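Local coordinates for protein enoyl-CoA hydratase subunit II (Geobacillus kaustophilus, PDB 2EJ5) that probably catalyses the hydration of enoyl-CoA thioesters as a member of the crotonase family, with a likely role in phenylacetic acid breakdown, at residues E163-A167 against E168-A172; K154-E157 against L158-G162. All coordinates share one frame; numbering follows the deposited sequence.

Interaction 1 (E163-A167 against E168-A172); sequences EKVTA and EEAAA
Thr166 and Glu169 form a capping box at the start of helix 167-173. Each side chain takes up the backbone N-H of the other residue. Thr166 is the N-cap, and its OG1 accepts from Glu169 N at 3.2 Å. OG1 lies between the backbone N and the carbonyl carbon (chi1 62°), which turns it to the open first turn of the helix. In return Thr166 N donates to Glu169 OE1 at 2.9 Å. This bond is nearly straight at the hydrogen (174°), but the N-H comes in from above the carboxylate plane. CG of Glu169 sits beside its own backbone N (chi1 -59°), and the extended chain carries the carboxylate across the threonine side chain to Thr166 N. The helix N-terminus would tend to favour the charged form of this carboxylate. Backbone bonds then carry the turn on: Ala170 N donates to Thr166 O and Ala171 N to Ala167 O.

Val165 is backbone hydrogen-bonded with Phe127, where the chain joins the edge of a small three-stranded sheet just before the helix. The side chains of Ala167 and Ala171 touch Val179 on strand 178-180. The two capping side chains cross, with Thr166 CG2 3.6 Å from Glu169 OE1.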
ATOM      1  N   GLU A 163      -0.079  11.258 -17.433  1.00 20.66           N
ATOM      2  CA  GLU A 163      -1.370  11.409 -18.083  1.00 22.23           C
ATOM      3  C   GLU A 163      -2.420  11.919 -17.104  1.00 22.47           C
ATOM      4  O   GLU A 163      -2.579  11.385 -16.002  1.00 21.86           O
ATOM      5  CB  GLU A 163      -1.855  10.115 -18.722  1.00 21.90           C
ATOM      6  CG  GLU A 163      -0.851   9.470 -19.623  1.00 27.59           C
ATOM      7  CD  GLU A 163      -1.511   8.587 -20.639  1.00 34.74           C
ATOM      8  OE1 GLU A 163      -1.344   7.348 -20.553  1.00 34.56           O
ATOM      9  OE2 GLU A 163      -2.221   9.143 -21.524  1.00 39.38           O
ATOM     10  N   LYS A 164      -3.135  12.952 -17.533  1.00 22.82           N
ATOM     11  CA  LYS A 164      -4.208  13.568 -16.758  1.00 24.35           C
ATOM     12  C   LYS A 164      -5.340  12.559 -16.449  1.00 23.13           C
ATOM     13  O   LYS A 164      -5.695  11.749 -17.285  1.00 22.38           O
ATOM     14  CB  LYS A 164      -4.745  14.795 -17.506  1.00 23.80           C
ATOM     15  CG  LYS A 164      -5.944  15.464 -16.845  1.00 27.83           C
ATOM     16  CD  LYS A 164      -6.596  16.473 -17.804  1.00 28.62           C
ATOM     17  CE  LYS A 164      -6.118  17.904 -17.535  1.00 34.89           C
ATOM     18  NZ  LYS A 164      -7.070  18.961 -18.077  1.00 37.21           N
ATOM     19  N   VAL A 165      -5.890  12.617 -15.242  1.00 22.83           N
ATOM     20  CA  VAL A 165      -7.002  11.736 -14.885  1.00 22.99           C
ATOM     21  C   VAL A 165      -8.265  12.528 -14.590  1.00 22.38           C
ATOM     22  O   VAL A 165      -8.214  13.568 -13.948  1.00 21.78           O
ATOM     23  CB  VAL A 165      -6.687  10.760 -13.711  1.00 24.03           C
ATOM     24  CG1 VAL A 165      -5.649   9.707 -14.141  1.00 25.94           C
ATOM     25  CG2 VAL A 165      -6.184  11.485 -12.515  1.00 23.02           C
ATOM     26  N   THR A 166      -9.398  12.009 -15.047  1.00 22.08           N
ATOM     27  CA  THR A 166     -10.686  12.636 -14.771  1.00 22.43           C
ATOM     28  C   THR A 166     -11.116  12.361 -13.317  1.00 21.77           C
ATOM     29  O   THR A 166     -10.465  11.567 -12.613  1.00 21.24           O
ATOM     30  CB  THR A 166     -11.736  12.111 -15.724  1.00 22.31           C
ATOM     31  OG1 THR A 166     -11.879  10.708 -15.509  1.00 22.82           O
ATOM     32  CG2 THR A 166     -11.288  12.368 -17.202  1.00 25.60           C
ATOM     33  N   ALA A 167     -12.152  13.064 -12.852  1.00 20.48           N
ATOM     34  CA  ALA A 167     -12.689  12.854 -11.492  1.00 20.33           C
ATOM     35  C   ALA A 167     -13.065  11.385 -11.310  1.00 20.40           C
ATOM     36  O   ALA A 167     -12.718  10.777 -10.303  1.00 18.61           O
ATOM     37  CB  ALA A 167     -13.918  13.766 -11.227  1.00 20.20           C
ATOM     38  N   GLU A 168     -13.735  10.799 -12.303  1.00 19.97           N
ATOM     39  CA  GLU A 168     -14.223   9.428 -12.122  1.00 22.11           C
ATOM     40  C   GLU A 168     -13.070   8.432 -12.178  1.00 21.38           C
ATOM     41  O   GLU A 168     -13.091   7.450 -11.473  1.00 20.59           O
ATOM     42  CB  GLU A 168     -15.344   9.074 -13.092  1.00 21.67           C
ATOM     43  CG  GLU A 168     -16.668   9.885 -12.844  1.00 26.83           C
ATOM     44  CD  GLU A 168     -17.523   9.402 -11.638  1.00 31.06           C
ATOM     45  OE1 GLU A 168     -17.182   8.420 -10.936  1.00 31.14           O
ATOM     46  OE2 GLU A 168     -18.582  10.019 -11.410  1.00 35.59           O
ATOM     47  N   GLU A 169     -12.060   8.732 -12.992  1.00 21.97           N
ATOM     48  CA  GLU A 169     -10.839   7.922 -13.046  1.00 22.53           C
ATOM     49  C   GLU A 169     -10.057   8.022 -11.745  1.00 22.01           C
ATOM     50  O   GLU A 169      -9.594   6.997 -11.248  1.00 22.30           O
ATOM     51  CB  GLU A 169      -9.954   8.270 -14.255  1.00 21.82           C
ATOM     52  CG  GLU A 169     -10.661   8.072 -15.600  1.00 24.74           C
ATOM     53  CD  GLU A 169      -9.935   8.701 -16.788  1.00 25.25           C
ATOM     54  OE1 GLU A 169      -9.101   9.604 -16.607  1.00 25.84           O
ATOM     55  OE2 GLU A 169     -10.212   8.286 -17.932  1.00 33.08           O
ATOM     56  N   ALA A 170      -9.946   9.226 -11.179  1.00 21.77           N
ATOM     57  CA  ALA A 170      -9.370   9.404  -9.837  1.00 21.05           C
ATOM     58  C   ALA A 170     -10.131   8.592  -8.778  1.00 21.13           C
ATOM     59  O   ALA A 170      -9.517   7.930  -7.917  1.00 20.45           O
ATOM     60  CB  ALA A 170      -9.331  10.883  -9.449  1.00 20.98           C
ATOM     61  N   ALA A 171     -11.465   8.648  -8.817  1.00 20.98           N
ATOM     62  CA  ALA A 171     -12.237   7.821  -7.890  1.00 20.78           C
ATOM     63  C   ALA A 171     -11.918   6.324  -8.040  1.00 21.21           C
ATOM     64  O   ALA A 171     -11.748   5.638  -7.021  1.00 21.82           O
ATOM     65  CB  ALA A 171     -13.768   8.122  -7.987  1.00 21.55           C
ATOM     66  N   ALA A 172     -11.818   5.836  -9.282  1.00 21.31           N
ATOM     67  CA  ALA A 172     -11.458   4.431  -9.555  1.00 22.94           C
ATOM     68  C   ALA A 172     -10.070   4.098  -8.997  1.00 22.78           C
ATOM     69  O   ALA A 172      -9.837   2.988  -8.517  1.00 24.15           O
ATOM     70  CB  ALA A 172     -11.520   4.102 -11.072  1.00 21.98           C
TER

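Interaction 2 (K154-E157 against L158-G162); sequences KALE and LAVLG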
ATOM      1  N   LYS A 154       1.166   2.117  -9.809  1.00 12.73           N
ATOM      2  CA  LYS A 154       0.327   3.224 -10.286  1.00 14.01           C
ATOM      3  C   LYS A 154       0.999   4.558 -10.020  1.00 13.36           C
ATOM      4  O   LYS A 154       0.829   5.495 -10.808  1.00 12.85           O
ATOM      5  CB  LYS A 154      -1.080   3.181  -9.696  1.00 14.75           C
ATOM      6  CG  LYS A 154      -2.039   4.074 -10.489  1.00 21.68           C
ATOM      7  CD  LYS A 154      -2.398   3.383 -11.831  1.00 27.41           C
ATOM      8  CE  LYS A 154      -2.756   4.396 -12.890  1.00 31.86           C
ATOM      9  NZ  LYS A 154      -3.494   3.718 -14.036  1.00 30.81           N
ATOM     10  N   ALA A 155       1.748   4.676  -8.915  1.00 12.94           N
ATOM     11  CA  ALA A 155       2.419   5.939  -8.648  1.00 13.47           C
ATOM     12  C   ALA A 155       3.463   6.228  -9.728  1.00 14.54           C
ATOM     13  O   ALA A 155       3.584   7.365 -10.163  1.00 14.46           O
ATOM     14  CB  ALA A 155       3.093   5.958  -7.238  1.00 13.24           C
ATOM     15  N   LEU A 156       4.224   5.201 -10.114  1.00 14.20           N
ATOM     16  CA  LEU A 156       5.243   5.344 -11.173  1.00 15.64           C
ATOM     17  C   LEU A 156       4.577   5.690 -12.536  1.00 16.34           C
ATOM     18  O   LEU A 156       5.044   6.570 -13.256  1.00 18.55           O
ATOM     19  CB  LEU A 156       6.120   4.087 -11.231  1.00 15.02           C
ATOM     20  CG  LEU A 156       7.357   4.231 -12.127  1.00 18.79           C
ATOM     21  CD1 LEU A 156       8.542   3.437 -11.600  1.00 21.21           C
ATOM     22  CD2 LEU A 156       6.963   3.823 -13.527  1.00 18.11           C
ATOM     23  N   GLU A 157       3.472   5.044 -12.844  1.00 16.21           N
ATOM     24  CA  GLU A 157       2.755   5.274 -14.080  1.00 18.72           C
ATOM     25  C   GLU A 157       2.262   6.721 -14.178  1.00 17.77           C
ATOM     26  O   GLU A 157       2.503   7.407 -15.180  1.00 18.37           O
ATOM     27  CB  GLU A 157       1.613   4.268 -14.255  1.00 18.28           C
ATOM     28  CG  GLU A 157       0.903   4.467 -15.599  1.00 22.19           C
ATOM     29  CD  GLU A 157      -0.251   3.494 -15.842  1.00 24.07           C
ATOM     30  OE1 GLU A 157      -0.270   2.396 -15.233  1.00 24.06           O
ATOM     31  OE2 GLU A 157      -1.138   3.849 -16.687  1.00 31.65           O
ATOM     32  N   LEU A 158       1.687   7.209 -13.090  1.00 17.05           N
ATOM     33  CA  LEU A 158       1.269   8.590 -12.981  1.00 15.86           C
ATOM     34  C   LEU A 158       2.423   9.553 -13.112  1.00 16.19           C
ATOM     35  O   LEU A 158       2.353  10.448 -13.941  1.00 16.09           O
ATOM     36  CB  LEU A 158       0.543   8.810 -11.661  1.00 15.94           C
ATOM     37  CG  LEU A 158      -0.868   8.186 -11.643  1.00 18.59           C
ATOM     38  CD1 LEU A 158      -1.435   8.467 -10.275  1.00 17.75           C
ATOM     39  CD2 LEU A 158      -1.764   8.791 -12.699  1.00 22.12           C
ATOM     40  N   ALA A 159       3.490   9.356 -12.322  1.00 14.55           N
ATOM     41  CA  ALA A 159       4.668  10.208 -12.380  1.00 14.95           C
ATOM     42  C   ALA A 159       5.388  10.170 -13.716  1.00 15.26           C
ATOM     43  O   ALA A 159       5.963  11.182 -14.117  1.00 15.12           O
ATOM     44  CB  ALA A 159       5.679   9.850 -11.260  1.00 15.09           C
ATOM     45  N   VAL A 160       5.416   9.012 -14.375  1.00 15.68           N
ATOM     46  CA  VAL A 160       6.292   8.837 -15.532  1.00 16.01           C
ATOM     47  C   VAL A 160       5.564   9.161 -16.808  1.00 17.81           C
ATOM     48  O   VAL A 160       6.079   9.908 -17.654  1.00 17.44           O
ATOM     49  CB  VAL A 160       6.995   7.421 -15.580  1.00 15.18           C
ATOM     50  CG1 VAL A 160       7.640   7.115 -16.958  1.00 14.52           C
ATOM     51  CG2 VAL A 160       8.008   7.308 -14.463  1.00 15.52           C
ATOM     52  N   LEU A 161       4.363   8.624 -16.954  1.00 18.73           N
ATOM     53  CA  LEU A 161       3.604   8.862 -18.177  1.00 20.46           C
ATOM     54  C   LEU A 161       2.917  10.215 -18.134  1.00 21.32           C
ATOM     55  O   LEU A 161       2.660  10.821 -19.182  1.00 20.68           O
ATOM     56  CB  LEU A 161       2.632   7.717 -18.413  1.00 21.20           C
ATOM     57  CG  LEU A 161       3.365   6.387 -18.674  1.00 24.04           C
ATOM     58  CD1 LEU A 161       2.362   5.241 -18.808  1.00 27.14           C
ATOM     59  CD2 LEU A 161       4.324   6.447 -19.906  1.00 27.93           C
ATOM     60  N   GLY A 162       2.683  10.733 -16.920  1.00 21.38           N
ATOM     61  CA  GLY A 162       2.137  12.087 -16.765  1.00 20.02           C
ATOM     62  C   GLY A 162       0.729  12.305 -17.320  1.00 20.47           C
ATOM     63  O   GLY A 162       0.373  13.427 -17.644  1.00 20.61           O
TER
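Leu156 O accepts from Val160 N at 2.7 Å, a short bond that is bent at the hydrogen (137°). Val160 CG2 also leans on this oxygen, at 3.3 Å. The next carbonyl, Glu157 O, takes Leu161 N at 2.8 Å. Earlier in the turn, Leu158 N donates to Lys154 O and Ala159 N to Ala155 O, both more nearly straight.

Two side-chain pairs follow the same four-residue spacing. Leu156 and Val160 lie side by side and point the same way, with Leu156 CD2 3.8 Å from Val160 CG2. Glu157 CG is anti to the backbone N (chi1 -177°), and its methylene meets Leu161 CD1 at 3.6 Å. The glutamate thus gives its aliphatic part to the leucine. Its carboxylate reaches back instead by a three-residue step to Lys154, where Glu157 OE2 and Lys154 NZ form a salt bridge at 3.5 Å.

This is the last part of helix 152-161 in the crotonase fold, and it lies against another subunit of the trimer. Leu156 packs on Phe118 of the second subunit, and Val160 and Leu161 pack on Leu196 of that subunit. Another face, with Ala155, Leu158 and Ala159, packs on helix 142-150 of the same chain.

The helix runs to Leu161; Gly162 then leaves it with positive phi (64°). Its N makes a weak bond to Leu158 O, and its O accepts from His133 NE2. Leu158 CG rests against Lys154 O at 3.3 Å.

Interactions 1 and 2 are local contacts in series along the chain. Interaction 2 closes helix 152-161, and interaction 1 opens helix 167-173 after the short strand 165-166. Their centres are about 13 Å apart. Interaction 2 is mostly buried, between helix 142-150 and a second subunit, and its side-chain chemistry is largely apolar. Interaction 1 is only partly buried. There an exposed polar pair serves the helix start, while two of its alanines touch strand 178-180 and a third touches strand 126-128. Glu169 bonds to a backbone N-H in interaction 1, whereas Glu157 pairs with a lysine in interaction 2. The two contacts also touch directly, with Val165 CG1 4.2 Å from Leu158 CD2.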